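Local coordinates for GrpB family protein (Enterococcus faecalis, PDB 2NRK) that is of unknown function but belongs to the GrpB family and is probably related to the nucleotidyltransferases, at residues I53-V58 against H102-Q107; I76-M81 against R90-G95. All blocks are in the same frame, centred on the assembly; numbering follows the deposited sequence.

Contact 1: I53-V58 against H102-Q107; sequences IIDFLV and HVHIYQ
Ile53 sets its CG2 methyl squarely on one face of the His102 imidazole, 3.6 Å from the ring centroid and only 9° off the normal, a CH-pi contact in which the beta-branch of isoleucine supplies the methyl that lies over the ring centre. The same ring, at its edge and in plane, meets a water on ND1; that water donates to Asp55 OD1, while NE2 turns outside the contact to Arg99. Asp55 stands alongside His102, its OD1 lying 3.4 Å from His102 CB, and takes a nearly straight bond from His104 NE2 at 3.0 Å. This N-H, within the His104 ring plane, reaches OD1 on its anti side, 25° out of the carboxylate plane. Chi1 of -52° puts CG of His104 beside its own backbone N; NE2, at the ring edge, meets the carboxylate of the neighbouring strand. OD1 is thus held by both an imidazole N-H and a water. Beneath these groups, 54-58 and 102-107 are neighbouring parallel strands inside the mixed five-stranded sheet, bonded regularly from Ile54 O to Tyr106 N. On the opposite face of the sheet lie the apolar side chains of Phe56, Val58, Val103 and Ile105; Phe56 and Val58 meet helix 14-30, where Phe19 meets the Phe56 ring. Here the bumps are beta-branched: Val58 fits CG2 against Val103 CG1 at 3.7 Å and CB against Ile105 CG1 at 3.8 Å, so one valine wedges between two neighbours, while Val103 CG2 nudges Phe56 CD2. Back on the histidine face, Leu57 crosses Tyr106 at about a right angle, and Leu57 CD1 lies 3.4 Å from Tyr106 CD2, at the ring edge; the phenol hydroxyl continues to His117.

Contact 2: I76-M81 against R90-G95; sequences IGYEYM and RYLRKG
Tyr78 is sandwiched between Leu92 and Lys94: Leu92 CD1 lies over the centre of one ring face, 4.1 Å from the centroid, and Lys94 CD over the opposite face at 3.8 Å, both as CH-pi contacts. Ile76 CD1, from its own segment, sits at the ring edge. A tyrosine suits this place, offering two apolar faces while its hydroxyl reaches Glu22 of helix 14-30. The lysine chain, extended beyond CG, crosses the ring obliquely and delivers NZ to Ile76 O at 2.8 Å; the ammonium also forms a salt bridge with Glu22. The second flat group, the Arg93 guanidinium, carries the CE methyl of selenomethionine Met81 over one face, offset toward the rim, and Glu79 at its edge. Glu79 OE1 accepts from Arg93 NE at 2.6 Å, in the guanidinium plane but from above the carboxylate plane, the two groups being turned 44° apart; NH2 adds weak bonds to both oxygens. With chi1 of 64° setting CG between backbone N and carbonyl carbon, the extended Arg93 chain carries the guanidinium to both partners. Leu92 also turns CD2 to CD1 of Tyr80 at 3.3 Å, and the Tyr80 hydroxyl continues to Asp67, which pairs with Arg90 too. Gly77, with positive phi, is the C-prime residue of a Schellman motif ending helix 70-75, a place where a side chain would jam against the preceding carbonyl. From this turn the chain enters an antiparallel beta hairpin, Glu79 and Arg93 its hydrogen-bonded pair and Tyr80 and Leu92 its non-hydrogen-bonded pair, at the edge of the mixed sheet.

Contacts 1 and 2 belong to one mixed sheet, their centres about 10 Å apart: strand 101-107, the central strand of the five, runs antiparallel to strand 89-94 of contact 2. Two backbone pairs probably stitch them by hydrogen bonds, Val103 N to Leu92 O at 2.8 Å and Ile105 N to Arg90 O at 2.8 Å. Tyr91 also bridges the contacts, its OH lying 3.3 Å from His102 CD2 while its ring meets that of His104. Contact 1 is central and buried; contact 2, about 13 Å from the chain centre, lies at one edge of the sheet, that of strand 79-80. Helix 14-30 packs on side chains of both. With the function unknown, neither contact can be assigned to an active site.

Contact 1: I53-V58 against H102-Q107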
ATOM      1  N   ILE A  53      -2.861 -25.487  -1.783  1.00 26.13           N
ATOM      2  CA  ILE A  53      -2.473 -24.981  -0.473  1.00 25.58           C
ATOM      3  C   ILE A  53      -3.034 -23.558  -0.408  1.00 25.35           C
ATOM      4  O   ILE A  53      -2.706 -22.711  -1.252  1.00 25.60           O
ATOM      5  CB  ILE A  53      -0.932 -24.901  -0.303  1.00 25.89           C
ATOM      6  CG1 ILE A  53      -0.304 -26.295  -0.497  1.00 27.82           C
ATOM      7  CG2 ILE A  53      -0.581 -24.336   1.063  1.00 26.76           C
ATOM      8  CD1 ILE A  53       1.216 -26.269  -0.491  1.00 27.69           C
ATOM      9  N   ILE A  54      -3.909 -23.317   0.563  1.00 24.12           N
ATOM     10  CA  ILE A  54      -4.580 -22.018   0.635  1.00 23.94           C
ATOM     11  C   ILE A  54      -3.664 -21.048   1.374  1.00 24.01           C
ATOM     12  O   ILE A  54      -3.257 -21.334   2.506  1.00 23.70           O
ATOM     13  CB  ILE A  54      -5.925 -22.083   1.404  1.00 24.59           C
ATOM     14  CG1 ILE A  54      -6.860 -23.216   0.914  1.00 26.70           C
ATOM     15  CG2 ILE A  54      -6.643 -20.716   1.355  1.00 24.86           C
ATOM     16  CD1 ILE A  54      -7.286 -23.097  -0.529  1.00 28.52           C
ATOM     17  N   ASP A  55      -3.373 -19.909   0.740  1.00 22.97           N
ATOM     18  CA  ASP A  55      -2.615 -18.824   1.389  1.00 23.82           C
ATOM     19  C   ASP A  55      -3.521 -17.755   1.970  1.00 23.74           C
ATOM     20  O   ASP A  55      -4.437 -17.229   1.257  1.00 23.55           O
ATOM     21  CB  ASP A  55      -1.653 -18.140   0.410  1.00 25.02           C
ATOM     22  CG  ASP A  55      -0.574 -19.080  -0.070  1.00 28.48           C
ATOM     23  OD1 ASP A  55       0.386 -19.303   0.689  1.00 28.49           O
ATOM     24  OD2 ASP A  55      -0.707 -19.600  -1.210  1.00 29.16           O
ATOM     25  N   PHE A  56      -3.232 -17.405   3.222  1.00 23.37           N
ATOM     26  CA  PHE A  56      -3.944 -16.362   4.000  1.00 23.93           C
ATOM     27  C   PHE A  56      -3.026 -15.196   4.307  1.00 24.04           C
ATOM     28  O   PHE A  56      -1.867 -15.401   4.740  1.00 24.82           O
ATOM     29  CB  PHE A  56      -4.464 -16.920   5.344  1.00 23.48           C
ATOM     30  CG  PHE A  56      -5.382 -18.095   5.195  1.00 23.61           C
ATOM     31  CD1 PHE A  56      -6.759 -17.931   5.318  1.00 22.24           C
ATOM     32  CD2 PHE A  56      -4.881 -19.359   4.906  1.00 23.85           C
ATOM     33  CE1 PHE A  56      -7.640 -19.009   5.120  1.00 23.83           C
ATOM     34  CE2 PHE A  56      -5.751 -20.440   4.722  1.00 22.93           C
ATOM     35  CZ  PHE A  56      -7.141 -20.268   4.829  1.00 24.40           C
ATOM     36  N   LEU A  57      -3.526 -13.980   4.040  1.00 24.08           N
ATOM     37  CA  LEU A  57      -2.838 -12.741   4.448  1.00 24.23           C
ATOM     38  C   LEU A  57      -3.623 -12.182   5.617  1.00 23.83           C
ATOM     39  O   LEU A  57      -4.797 -11.869   5.477  1.00 24.15           O
ATOM     40  CB  LEU A  57      -2.793 -11.734   3.293  1.00 24.70           C
ATOM     41  CG  LEU A  57      -2.188 -10.346   3.642  1.00 23.72           C
ATOM     42  CD1 LEU A  57      -0.745 -10.460   4.148  1.00 26.49           C
ATOM     43  CD2 LEU A  57      -2.222  -9.414   2.418  1.00 25.10           C
ATOM     44  N   VAL A  58      -3.004 -12.163   6.781  1.00 22.67           N
ATOM     45  CA  VAL A  58      -3.665 -11.672   7.987  1.00 23.18           C
ATOM     46  C   VAL A  58      -2.949 -10.370   8.389  1.00 23.40           C
ATOM     47  O   VAL A  58      -1.727 -10.363   8.609  1.00 24.06           O
ATOM     48  CB  VAL A  58      -3.559 -12.716   9.130  1.00 23.78           C
ATOM     49  CG1 VAL A  58      -4.193 -12.162  10.378  1.00 25.03           C
ATOM     50  CG2 VAL A  58      -4.244 -14.023   8.742  1.00 25.29           C
ATOM     51  N   HIS A 102      -1.272 -22.054   4.482  1.00 23.64           N
ATOM     52  CA  HIS A 102      -0.096 -21.214   4.821  1.00 23.74           C
ATOM     53  C   HIS A 102      -0.668 -19.851   5.228  1.00 24.13           C
ATOM     54  O   HIS A 102      -1.489 -19.279   4.493  1.00 24.27           O
ATOM     55  CB  HIS A 102       0.803 -21.008   3.631  1.00 23.38           C
ATOM     56  CG  HIS A 102       1.626 -22.205   3.294  1.00 28.68           C
ATOM     57  ND1 HIS A 102       2.292 -22.331   2.096  1.00 31.34           N
ATOM     58  CD2 HIS A 102       1.881 -23.333   3.995  1.00 29.93           C
ATOM     59  CE1 HIS A 102       2.945 -23.479   2.081  1.00 29.06           C
ATOM     60  NE2 HIS A 102       2.718 -24.108   3.219  1.00 31.29           N
ATOM     61  N   VAL A 103      -0.315 -19.397   6.423  1.00 23.78           N
ATOM     62  CA  VAL A 103      -0.859 -18.134   6.939  1.00 24.03           C
ATOM     63  C   VAL A 103       0.266 -17.145   7.106  1.00 24.54           C
ATOM     64  O   VAL A 103       1.259 -17.440   7.779  1.00 23.47           O
ATOM     65  CB  VAL A 103      -1.586 -18.376   8.302  1.00 24.76           C
ATOM     66  CG1 VAL A 103      -2.194 -17.070   8.831  1.00 25.66           C
ATOM     67  CG2 VAL A 103      -2.669 -19.447   8.148  1.00 25.37           C
ATOM     68  N   HIS A 104       0.115 -15.968   6.494  1.00 23.84           N
ATOM     69  CA  HIS A 104       1.191 -14.975   6.450  1.00 24.11           C
ATOM     70  C   HIS A 104       0.642 -13.781   7.223  1.00 24.01           C
ATOM     71  O   HIS A 104      -0.279 -13.107   6.732  1.00 24.10           O
ATOM     72  CB  HIS A 104       1.452 -14.530   5.000  1.00 24.91           C
ATOM     73  CG  HIS A 104       1.681 -15.662   4.041  1.00 25.59           C
ATOM     74  ND1 HIS A 104       2.939 -16.053   3.636  1.00 30.90           N
ATOM     75  CD2 HIS A 104       0.811 -16.506   3.439  1.00 28.31           C
ATOM     76  CE1 HIS A 104       2.831 -17.074   2.799  1.00 29.09           C
ATOM     77  NE2 HIS A 104       1.552 -17.373   2.665  1.00 27.86           N
ATOM     78  N   ILE A 105       1.146 -13.573   8.437  1.00 23.57           N
ATOM     79  CA  ILE A 105       0.604 -12.527   9.304  1.00 24.58           C
ATOM     80  C   ILE A 105       1.592 -11.357   9.309  1.00 24.84           C
ATOM     81  O   ILE A 105       2.788 -11.540   9.532  1.00 25.69           O
ATOM     82  CB  ILE A 105       0.365 -13.029  10.741  1.00 23.95           C
ATOM     83  CG1 ILE A 105      -0.491 -14.309  10.741  1.00 23.33           C
ATOM     84  CG2 ILE A 105      -0.349 -11.966  11.565  1.00 24.49           C
ATOM     85  CD1 ILE A 105      -0.605 -14.990  12.154  1.00 25.04           C
ATOM     86  N   TYR A 106       1.083 -10.143   9.064  1.00 23.30           N
ATOM     87  CA  TYR A 106       1.942  -8.959   9.122  1.00 23.65           C
ATOM     88  C   TYR A 106       1.261  -7.831   9.901  1.00 22.59           C
ATOM     89  O   TYR A 106       0.039  -7.754   9.957  1.00 22.96           O
ATOM     90  CB  TYR A 106       2.217  -8.407   7.730  1.00 24.26           C
ATOM     91  CG  TYR A 106       2.936  -9.347   6.776  1.00 25.19           C
ATOM     92  CD1 TYR A 106       4.328  -9.423   6.746  1.00 26.37           C
ATOM     93  CD2 TYR A 106       2.200 -10.084   5.854  1.00 26.22           C
ATOM     94  CE1 TYR A 106       4.972 -10.275   5.781  1.00 28.45           C
ATOM     95  CE2 TYR A 106       2.817 -10.921   4.930  1.00 28.99           C
ATOM     96  CZ  TYR A 106       4.174 -11.006   4.896  1.00 28.70           C
ATOM     97  OH  TYR A 106       4.721 -11.826   3.899  1.00 31.72           O
ATOM     98  N   GLN A 107       2.072  -6.957  10.480  1.00 22.68           N
ATOM     99  CA  GLN A 107       1.541  -5.748  11.095  1.00 22.02           C
ATOM    100  C   GLN A 107       1.078  -4.762  10.008  1.00 22.05           C
ATOM    101  O   GLN A 107       1.644  -4.727   8.907  1.00 22.56           O
ATOM    102  CB  GLN A 107       2.612  -5.078  11.947  1.00 22.64           C
ATOM    103  CG  GLN A 107       2.045  -4.108  12.959  1.00 23.89           C
ATOM    104  CD  GLN A 107       3.065  -3.819  14.047  1.00 25.18           C
ATOM    105  OE1 GLN A 107       3.130  -4.524  15.054  1.00 24.21           O
ATOM    106  NE2 GLN A 107       3.892  -2.813  13.819  1.00 25.89           N
TER
HETATM  107  O   HOH W   1       2.480 -20.735   0.043  1.00 39.85           O

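Contact 2: I76-M81 against R90-G95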
ATOM      1  N   ILE A  76      -5.341 -25.712  16.793  1.00 24.86           N
ATOM      2  CA  ILE A  76      -6.081 -25.968  15.544  1.00 24.73           C
ATOM      3  C   ILE A  76      -5.186 -26.487  14.401  1.00 25.30           C
ATOM      4  O   ILE A  76      -5.545 -26.427  13.211  1.00 25.80           O
ATOM      5  CB  ILE A  76      -6.995 -24.777  15.135  1.00 25.47           C
ATOM      6  CG1 ILE A  76      -6.181 -23.531  14.782  1.00 24.75           C
ATOM      7  CG2 ILE A  76      -7.995 -24.479  16.273  1.00 25.47           C
ATOM      8  CD1 ILE A  76      -6.999 -22.472  13.924  1.00 24.36           C
ATOM      9  N   GLY A  77      -3.992 -26.952  14.763  1.00 24.20           N
ATOM     10  CA  GLY A  77      -3.187 -27.734  13.837  1.00 23.40           C
ATOM     11  C   GLY A  77      -1.993 -27.060  13.206  1.00 23.04           C
ATOM     12  O   GLY A  77      -1.323 -27.676  12.399  1.00 25.32           O
ATOM     13  N   TYR A  78      -1.764 -25.793  13.524  1.00 22.97           N
ATOM     14  CA  TYR A  78      -0.639 -25.060  12.953  1.00 22.08           C
ATOM     15  C   TYR A  78       0.694 -25.329  13.633  1.00 22.71           C
ATOM     16  O   TYR A  78       0.764 -25.512  14.864  1.00 23.22           O
ATOM     17  CB  TYR A  78      -0.910 -23.546  12.976  1.00 21.93           C
ATOM     18  CG  TYR A  78      -1.948 -23.131  11.961  1.00 22.60           C
ATOM     19  CD1 TYR A  78      -1.616 -23.044  10.594  1.00 22.15           C
ATOM     20  CD2 TYR A  78      -3.261 -22.876  12.356  1.00 22.90           C
ATOM     21  CE1 TYR A  78      -2.576 -22.662   9.643  1.00 23.70           C
ATOM     22  CE2 TYR A  78      -4.233 -22.517  11.404  1.00 22.54           C
ATOM     23  CZ  TYR A  78      -3.856 -22.398  10.062  1.00 23.40           C
ATOM     24  OH  TYR A  78      -4.797 -22.066   9.086  1.00 25.15           O
ATOM     25  N   GLU A  79       1.750 -25.360  12.817  1.00 23.04           N
ATOM     26  CA  GLU A  79       3.084 -25.107  13.288  1.00 24.10           C
ATOM     27  C   GLU A  79       3.297 -23.593  13.265  1.00 23.88           C
ATOM     28  O   GLU A  79       3.077 -22.931  12.235  1.00 23.52           O
ATOM     29  CB  GLU A  79       4.126 -25.729  12.342  1.00 25.00           C
ATOM     30  CG  GLU A  79       4.369 -27.178  12.411  1.00 31.01           C
ATOM     31  CD  GLU A  79       5.568 -27.515  11.498  1.00 34.50           C
ATOM     32  OE1 GLU A  79       5.352 -27.651  10.275  1.00 38.26           O
ATOM     33  OE2 GLU A  79       6.701 -27.574  12.003  1.00 40.21           O
ATOM     34  N   TYR A  80       3.711 -23.063  14.404  1.00 23.40           N
ATOM     35  CA  TYR A  80       3.906 -21.637  14.592  1.00 23.65           C
ATOM     36  C   TYR A  80       5.359 -21.309  14.271  1.00 23.73           C
ATOM     37  O   TYR A  80       6.252 -21.615  15.064  1.00 23.95           O
ATOM     38  CB  TYR A  80       3.574 -21.265  16.034  1.00 24.07           C
ATOM     39  CG  TYR A  80       3.499 -19.774  16.246  1.00 24.98           C
ATOM     40  CD1 TYR A  80       2.308 -19.082  15.994  1.00 24.26           C
ATOM     41  CD2 TYR A  80       4.599 -19.060  16.721  1.00 26.53           C
ATOM     42  CE1 TYR A  80       2.214 -17.724  16.189  1.00 25.49           C
ATOM     43  CE2 TYR A  80       4.521 -17.666  16.918  1.00 25.60           C
ATOM     44  CZ  TYR A  80       3.324 -17.022  16.624  1.00 24.98           C
ATOM     45  OH  TYR A  80       3.242 -15.668  16.812  1.00 26.69           O
HETATM   46  N   MSE A  81       5.604 -20.735  13.097  1.00 23.80           N
HETATM   47  CA  MSE A  81       6.982 -20.660  12.577  1.00 23.41           C
HETATM   48  C   MSE A  81       7.730 -19.352  12.883  1.00 24.64           C
HETATM   49  O   MSE A  81       8.918 -19.226  12.539  1.00 24.64           O
HETATM   50  CB  MSE A  81       7.007 -20.915  11.048  1.00 24.45           C
HETATM   51  CG  MSE A  81       6.485 -22.274  10.543  1.00 24.64           C
HETATM   52 SE   MSE A  81       7.316 -23.743  11.384  1.00 34.17          SE
HETATM   53  CE  MSE A  81       9.023 -23.734  10.486  1.00 29.55           C
ATOM     54  N   ARG A  90       4.592 -13.178  11.054  1.00 25.07           N
ATOM     55  CA  ARG A  90       4.389 -14.474  11.736  1.00 24.71           C
ATOM     56  C   ARG A  90       3.807 -15.442  10.737  1.00 25.62           C
ATOM     57  O   ARG A  90       2.758 -15.170  10.155  1.00 26.05           O
ATOM     58  CB  ARG A  90       3.504 -14.347  12.978  1.00 25.07           C
ATOM     59  CG  ARG A  90       4.123 -13.438  14.048  1.00 24.00           C
ATOM     60  CD  ARG A  90       5.468 -13.989  14.589  1.00 24.68           C
ATOM     61  NE  ARG A  90       5.946 -13.179  15.715  1.00 24.66           N
ATOM     62  CZ  ARG A  90       6.662 -12.063  15.597  1.00 24.93           C
ATOM     63  NH1 ARG A  90       7.038 -11.631  14.393  1.00 23.50           N
ATOM     64  NH2 ARG A  90       7.036 -11.381  16.712  1.00 25.48           N
ATOM     65  N   TYR A  91       4.456 -16.589  10.575  1.00 24.32           N
ATOM     66  CA  TYR A  91       4.090 -17.518   9.535  1.00 24.78           C
ATOM     67  C   TYR A  91       3.551 -18.783  10.220  1.00 24.90           C
ATOM     68  O   TYR A  91       4.148 -19.253  11.201  1.00 24.91           O
ATOM     69  CB  TYR A  91       5.342 -17.850   8.719  1.00 26.48           C
ATOM     70  CG  TYR A  91       5.141 -18.860   7.606  1.00 28.31           C
ATOM     71  CD1 TYR A  91       4.280 -18.588   6.547  1.00 31.38           C
ATOM     72  CD2 TYR A  91       5.867 -20.057   7.585  1.00 30.38           C
ATOM     73  CE1 TYR A  91       4.124 -19.517   5.481  1.00 35.03           C
ATOM     74  CE2 TYR A  91       5.715 -20.989   6.525  1.00 31.21           C
ATOM     75  CZ  TYR A  91       4.825 -20.700   5.502  1.00 33.40           C
ATOM     76  OH  TYR A  91       4.680 -21.628   4.477  1.00 35.09           O
ATOM     77  N   LEU A  92       2.437 -19.291   9.714  1.00 23.61           N
ATOM     78  CA  LEU A  92       1.844 -20.545  10.210  1.00 22.50           C
ATOM     79  C   LEU A  92       1.698 -21.497   9.042  1.00 22.91           C
ATOM     80  O   LEU A  92       1.336 -21.090   7.945  1.00 23.37           O
ATOM     81  CB  LEU A  92       0.437 -20.325  10.788  1.00 23.46           C
ATOM     82  CG  LEU A  92       0.131 -19.151  11.729  1.00 24.99           C
ATOM     83  CD1 LEU A  92      -1.350 -19.139  12.075  1.00 26.54           C
ATOM     84  CD2 LEU A  92       0.942 -19.277  12.958  1.00 25.54           C
ATOM     85  N   ARG A  93       1.934 -22.775   9.294  1.00 23.56           N
ATOM     86  CA  ARG A  93       1.677 -23.789   8.279  1.00 23.81           C
ATOM     87  C   ARG A  93       1.016 -24.984   8.901  1.00 24.70           C
ATOM     88  O   ARG A  93       1.289 -25.358  10.062  1.00 24.53           O
ATOM     89  CB  ARG A  93       2.984 -24.204   7.565  1.00 24.56           C
ATOM     90  CG  ARG A  93       3.979 -24.871   8.463  1.00 23.21           C
ATOM     91  CD  ARG A  93       5.335 -25.034   7.728  1.00 24.33           C
ATOM     92  NE  ARG A  93       6.200 -25.825   8.571  1.00 27.67           N
ATOM     93  CZ  ARG A  93       7.510 -25.957   8.378  1.00 30.46           C
ATOM     94  NH1 ARG A  93       8.082 -25.335   7.351  1.00 31.51           N
ATOM     95  NH2 ARG A  93       8.215 -26.692   9.224  1.00 31.10           N
ATOM     96  N   LYS A  94       0.134 -25.585   8.118  1.00 25.73           N
ATOM     97  CA  LYS A  94      -0.443 -26.882   8.492  1.00 27.90           C
ATOM     98  C   LYS A  94      -0.838 -27.669   7.259  1.00 29.05           C
ATOM     99  O   LYS A  94      -0.950 -27.104   6.178  1.00 27.17           O
ATOM    100  CB  LYS A  94      -1.622 -26.674   9.448  1.00 28.33           C
ATOM    101  CG  LYS A  94      -2.946 -26.299   8.865  1.00 28.27           C
ATOM    102  CD  LYS A  94      -3.992 -26.309  10.000  1.00 31.44           C
ATOM    103  CE  LYS A  94      -5.288 -25.667   9.609  1.00 32.63           C
ATOM    104  NZ  LYS A  94      -6.449 -25.743  10.628  1.00 30.09           N
ATOM    105  N   GLY A  95      -1.051 -28.976   7.410  1.00 31.71           N
ATOM    106  CA  GLY A  95      -1.042 -29.647   8.695  1.00 35.57           C
ATOM    107  C   GLY A  95       0.103 -30.614   8.767  1.00 37.93           C
ATOM    108  O   GLY A  95       0.944 -30.652   7.863  1.00 38.34           O
TER